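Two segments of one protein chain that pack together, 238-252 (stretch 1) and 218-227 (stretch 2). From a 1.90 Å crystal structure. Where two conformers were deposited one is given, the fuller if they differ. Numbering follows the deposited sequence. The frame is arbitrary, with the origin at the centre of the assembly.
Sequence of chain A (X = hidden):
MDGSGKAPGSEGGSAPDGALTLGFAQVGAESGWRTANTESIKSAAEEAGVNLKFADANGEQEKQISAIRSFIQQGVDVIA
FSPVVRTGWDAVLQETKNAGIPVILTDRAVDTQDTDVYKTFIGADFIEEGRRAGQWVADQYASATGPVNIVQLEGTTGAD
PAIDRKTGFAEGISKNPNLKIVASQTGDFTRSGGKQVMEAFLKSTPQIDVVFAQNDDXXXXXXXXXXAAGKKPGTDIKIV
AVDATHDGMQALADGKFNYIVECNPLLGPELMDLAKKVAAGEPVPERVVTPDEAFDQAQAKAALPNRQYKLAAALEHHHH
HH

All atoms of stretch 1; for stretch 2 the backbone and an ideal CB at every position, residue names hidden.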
# COMPACT_ATOMS: atom_id res chain seq x y z
N LYS A 238 -11.30 -20.86 -0.68
CA LYS A 238 -11.11 -19.69 0.14
C LYS A 238 -10.27 -18.66 -0.63
O LYS A 238 -9.47 -19.01 -1.50
CB LYS A 238 -10.42 -20.10 1.42
CG LYS A 238 -11.31 -20.99 2.28
CD LYS A 238 -10.81 -21.07 3.72
CE LYS A 238 -11.73 -21.89 4.63
NZ LYS A 238 -13.08 -22.20 4.08
N ILE A 239 -10.49 -17.38 -0.33
CA ILE A 239 -9.82 -16.30 -1.02
C ILE A 239 -9.20 -15.38 0.02
O ILE A 239 -9.89 -14.90 0.97
CB ILE A 239 -10.79 -15.51 -1.87
CG1 ILE A 239 -11.36 -16.38 -2.97
CG2 ILE A 239 -10.09 -14.31 -2.48
CD1 ILE A 239 -12.43 -15.73 -3.77
N VAL A 240 -7.90 -15.20 -0.08
CA VAL A 240 -7.19 -14.22 0.75
C VAL A 240 -6.65 -13.16 -0.22
O VAL A 240 -6.07 -13.53 -1.27
CB VAL A 240 -6.12 -14.84 1.64
CG1 VAL A 240 -5.14 -15.70 0.86
CG2 VAL A 240 -5.35 -13.78 2.42
N ALA A 241 -6.89 -11.88 0.07
CA ALA A 241 -6.53 -10.79 -0.87
C ALA A 241 -5.85 -9.64 -0.20
O ALA A 241 -5.94 -9.47 1.00
CB ALA A 241 -7.73 -10.32 -1.64
N VAL A 242 -5.14 -8.84 -0.99
CA VAL A 242 -4.62 -7.58 -0.53
C VAL A 242 -5.53 -6.45 -1.00
O VAL A 242 -6.05 -6.49 -2.09
CB VAL A 242 -3.21 -7.38 -1.08
CG1 VAL A 242 -2.60 -6.09 -0.55
CG2 VAL A 242 -2.33 -8.59 -0.72
N ASP A 243 -5.68 -5.43 -0.14
CA ASP A 243 -6.39 -4.14 -0.40
C ASP A 243 -7.77 -4.14 0.30
O ASP A 243 -8.71 -4.83 -0.10
CB ASP A 243 -6.63 -3.80 -1.87
CG ASP A 243 -5.38 -3.57 -2.69
OD1 ASP A 243 -4.31 -3.21 -2.18
OD2 ASP A 243 -5.52 -3.73 -3.90
N ALA A 244 -7.89 -3.33 1.33
CA ALA A 244 -9.13 -3.26 2.07
C ALA A 244 -10.01 -2.18 1.44
O ALA A 244 -10.26 -1.15 2.04
CB ALA A 244 -8.82 -2.97 3.50
N THR A 245 -10.42 -2.41 0.21
CA THR A 245 -11.26 -1.47 -0.49
C THR A 245 -12.73 -1.79 -0.18
O THR A 245 -13.09 -2.86 0.36
CB THR A 245 -11.09 -1.63 -2.00
OG1 THR A 245 -11.52 -2.95 -2.39
CG2 THR A 245 -9.66 -1.40 -2.42
N HIS A 246 -13.59 -0.89 -0.55
CA HIS A 246 -15.02 -1.09 -0.34
C HIS A 246 -15.52 -2.45 -0.93
O HIS A 246 -16.20 -3.23 -0.24
CB HIS A 246 -15.84 0.09 -0.92
CG HIS A 246 -17.17 0.28 -0.24
ND1 HIS A 246 -17.41 1.33 0.62
CD2 HIS A 246 -18.30 -0.46 -0.26
CE1 HIS A 246 -18.63 1.20 1.13
NE2 HIS A 246 -19.19 0.13 0.60
N ASP A 247 -15.20 -2.71 -2.19
CA ASP A 247 -15.74 -3.90 -2.87
C ASP A 247 -15.12 -5.19 -2.35
O ASP A 247 -15.83 -6.21 -2.22
CB ASP A 247 -15.64 -3.77 -4.37
CG ASP A 247 -16.61 -2.69 -4.91
OD1 ASP A 247 -17.52 -2.20 -4.16
OD2 ASP A 247 -16.49 -2.33 -6.08
N GLY A 248 -13.84 -5.11 -2.00
CA GLY A 248 -13.14 -6.22 -1.34
C GLY A 248 -13.77 -6.55 -0.02
O GLY A 248 -14.13 -7.70 0.26
N MET A 249 -13.93 -5.54 0.80
CA MET A 249 -14.56 -5.70 2.11
C MET A 249 -16.02 -6.15 2.01
O MET A 249 -16.49 -6.85 2.88
CB MET A 249 -14.48 -4.39 2.89
CG MET A 249 -13.07 -3.90 3.12
SD MET A 249 -12.53 -4.60 4.65
CE MET A 249 -13.60 -3.63 5.75
N GLN A 250 -16.73 -5.73 0.96
CA GLN A 250 -18.08 -6.18 0.77
C GLN A 250 -18.14 -7.68 0.49
O GLN A 250 -18.95 -8.42 1.07
CB GLN A 250 -18.80 -5.39 -0.35
CG GLN A 250 -20.28 -5.77 -0.50
CD GLN A 250 -21.07 -5.47 0.76
OE1 GLN A 250 -21.09 -4.34 1.23
NE2 GLN A 250 -21.63 -6.49 1.35
N ALA A 251 -17.26 -8.15 -0.39
CA ALA A 251 -17.12 -9.61 -0.63
C ALA A 251 -16.80 -10.39 0.63
O ALA A 251 -17.36 -11.45 0.89
CB ALA A 251 -16.05 -9.85 -1.67
N LEU A 252 -15.92 -9.85 1.44
CA LEU A 252 -15.55 -10.46 2.69
C LEU A 252 -16.71 -10.50 3.67
O LEU A 252 -16.96 -11.51 4.31
CB LEU A 252 -14.35 -9.68 3.25
CG LEU A 252 -13.72 -10.03 4.54
CD1 LEU A 252 -13.28 -11.46 4.50
CD2 LEU A 252 -12.55 -9.10 4.81
N UNK A 218 -8.53 -8.57 -8.79
CA UNK A 218 -8.26 -9.92 -9.23
C UNK A 218 -9.01 -10.93 -8.37
O UNK A 218 -9.59 -11.88 -8.89
CB UNK A 218 -6.76 -10.20 -9.20
N UNK A 219 -9.07 -10.67 -7.06
CA UNK A 219 -9.86 -11.48 -6.15
C UNK A 219 -11.35 -11.46 -6.50
O UNK A 219 -12.01 -12.49 -6.46
CB UNK A 219 -9.66 -10.99 -4.71
N UNK A 220 -11.88 -10.29 -6.88
CA UNK A 220 -13.27 -10.24 -7.22
C UNK A 220 -13.54 -10.95 -8.52
O UNK A 220 -14.55 -11.60 -8.65
CB UNK A 220 -13.75 -8.79 -7.30
N UNK A 221 -12.62 -10.86 -9.47
CA UNK A 221 -12.71 -11.61 -10.72
C UNK A 221 -12.76 -13.09 -10.48
O UNK A 221 -13.60 -13.79 -11.06
CB UNK A 221 -11.53 -11.28 -11.63
N UNK A 222 -11.85 -13.55 -9.63
CA UNK A 222 -11.69 -14.95 -9.26
C UNK A 222 -12.94 -15.50 -8.64
O UNK A 222 -13.37 -16.56 -8.97
CB UNK A 222 -10.51 -15.12 -8.30
N UNK A 223 -13.52 -14.73 -7.74
CA UNK A 223 -14.78 -15.04 -7.09
C UNK A 223 -15.88 -15.30 -8.14
O UNK A 223 -16.63 -16.26 -8.05
CB UNK A 223 -15.19 -13.90 -6.15
N UNK A 224 -15.96 -14.47 -9.18
CA UNK A 224 -16.93 -14.71 -10.25
C UNK A 224 -16.63 -15.94 -11.05
O UNK A 224 -17.56 -16.61 -11.49
CB UNK A 224 -16.99 -13.51 -11.19
N UNK A 225 -15.35 -16.26 -11.27
CA UNK A 225 -15.00 -17.48 -12.01
C UNK A 225 -15.37 -18.71 -11.20
O UNK A 225 -15.84 -19.71 -11.75
CB UNK A 225 -13.51 -17.50 -12.35
N UNK A 226 -15.16 -18.62 -9.90
CA UNK A 226 -15.46 -19.71 -9.00
C UNK A 226 -16.95 -19.96 -9.00
O UNK A 226 -17.38 -21.12 -9.08
CB UNK A 226 -14.96 -19.41 -7.59
N UNK A 227 -17.74 -18.89 -8.92
CA UNK A 227 -19.18 -18.98 -9.01
C UNK A 227 -19.63 -19.57 -10.36
O UNK A 227 -20.49 -20.44 -10.40
CB UNK A 227 -19.80 -17.60 -8.80

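Stretch 2 is a continuous helix that runs nearly antiparallel to strand 238-242, at 161°, and crosses helix 246-252 at 40°. Stretch 1 offers it mostly carbon: Ile239 and Ala241 from the strand, then Asp247, Gly248 and Ala251 from the helix.

At position 218 the ideal CB has nothing of stretch 1 within 5.5 Å, so this contact sets no preference. The residue is Met218, which does not touch stretch 1.

Position 219 is the tight one. Its CA-to-CB bond points toward the strand, and the ideal CB would already lie 3.7 Å from Ala241 CB and 4.0 Å from Ile239 CG2. Helical angles (-61/-41) do not demand glycine, and alanine could also be considered, but little space remains for anything longer in that direction. Gly219 leaves the methyl out, and its carbonyl O sits 4.2 Å from Ile239 CD1.

Position 220 points sideways, and its CA is 7.1 Å from Gly248 CA. A chain long enough to turn back to the helix would suit, leucine branched at its end or methionine unbranched; with the carboxylate of Asp247 nearby, a long polar chain is not excluded. Leu220, with chi1 m and chi2 t, places CD1 3.8 Å from Asp247 CB and 4.3 Å from Gly248 N, and CD2 3.8 Å from Ala251 CB.

Position 221 is out of reach and unconstrained by stretch 1; it is Gly221.

Position 222 points toward the strand, its ideal CB 5.0 Å from Ile239 CD1. A small apolar residue fits, though something larger is not excluded. It is Ala222.

Position 223 points sideways, its ideal CB 4.1 Å from Ile239 CD1. A long, flexible apolar chain could serve strand and helix; leucine might also do. In Met223, CB packs 4.1 Å from Ile239 CD1 and SD reaches to 3.9 Å from Ala251 CB, bridging the two elements.

Positions 224 and 225 are out of reach, leaving polar or small residues equally acceptable. They are Glu224, whose carboxylate is hydrogen-bonded elsewhere in the structure, and Ala225.

Position 226 points toward stretch 1 but starts far off, which favours isoleucine, leucine or methionine. Ile226 extends its CD1 to 4.1 Å from Ile239 CD1.

Position 227 is out of reach, so polar or apolar would do; Glu227 does not touch stretch 1, and its OE2 is hydrogen-bonded elsewhere in the structure.

No hydrogen bond joins the stretches; the contact is apolar packing, with glycine where the CA atoms come closest and longer chains at 220, 223 and 226 reaching across.

Stretch 2 218-227: MGLGAMEAIE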
# COMPACT_ATOMS: atom_id res chain seq x y z
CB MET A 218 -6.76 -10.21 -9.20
CG MET A 218 -6.02 -9.44 -10.24
SD MET A 218 -4.31 -9.98 -10.46
CE MET A 218 -3.60 -9.71 -8.80
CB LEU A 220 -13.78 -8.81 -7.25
CG LEU A 220 -13.71 -8.07 -5.91
CD1 LEU A 220 -13.74 -6.55 -6.10
CD2 LEU A 220 -14.86 -8.55 -5.06
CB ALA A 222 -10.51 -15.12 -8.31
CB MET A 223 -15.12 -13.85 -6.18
CG MET A 223 -16.43 -13.83 -5.47
SD MET A 223 -16.73 -12.18 -4.75
CE MET A 223 -17.69 -11.41 -6.05
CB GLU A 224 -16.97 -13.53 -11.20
CG GLU A 224 -17.60 -12.29 -10.61
CD GLU A 224 -17.58 -11.10 -11.59
OE1 GLU A 224 -17.38 -11.31 -12.82
OE2 GLU A 224 -17.76 -9.96 -11.11
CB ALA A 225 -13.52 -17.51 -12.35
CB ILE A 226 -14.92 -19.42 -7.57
CG1 ILE A 226 -13.41 -19.44 -7.61
CG2 ILE A 226 -15.33 -20.52 -6.59
CD1 ILE A 226 -12.74 -18.85 -6.41
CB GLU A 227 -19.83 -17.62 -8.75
CG GLU A 227 -19.86 -17.25 -7.28
CD GLU A 227 -20.30 -15.82 -6.93
OE1 GLU A 227 -20.14 -14.86 -7.72
OE2 GLU A 227 -20.74 -15.64 -5.80
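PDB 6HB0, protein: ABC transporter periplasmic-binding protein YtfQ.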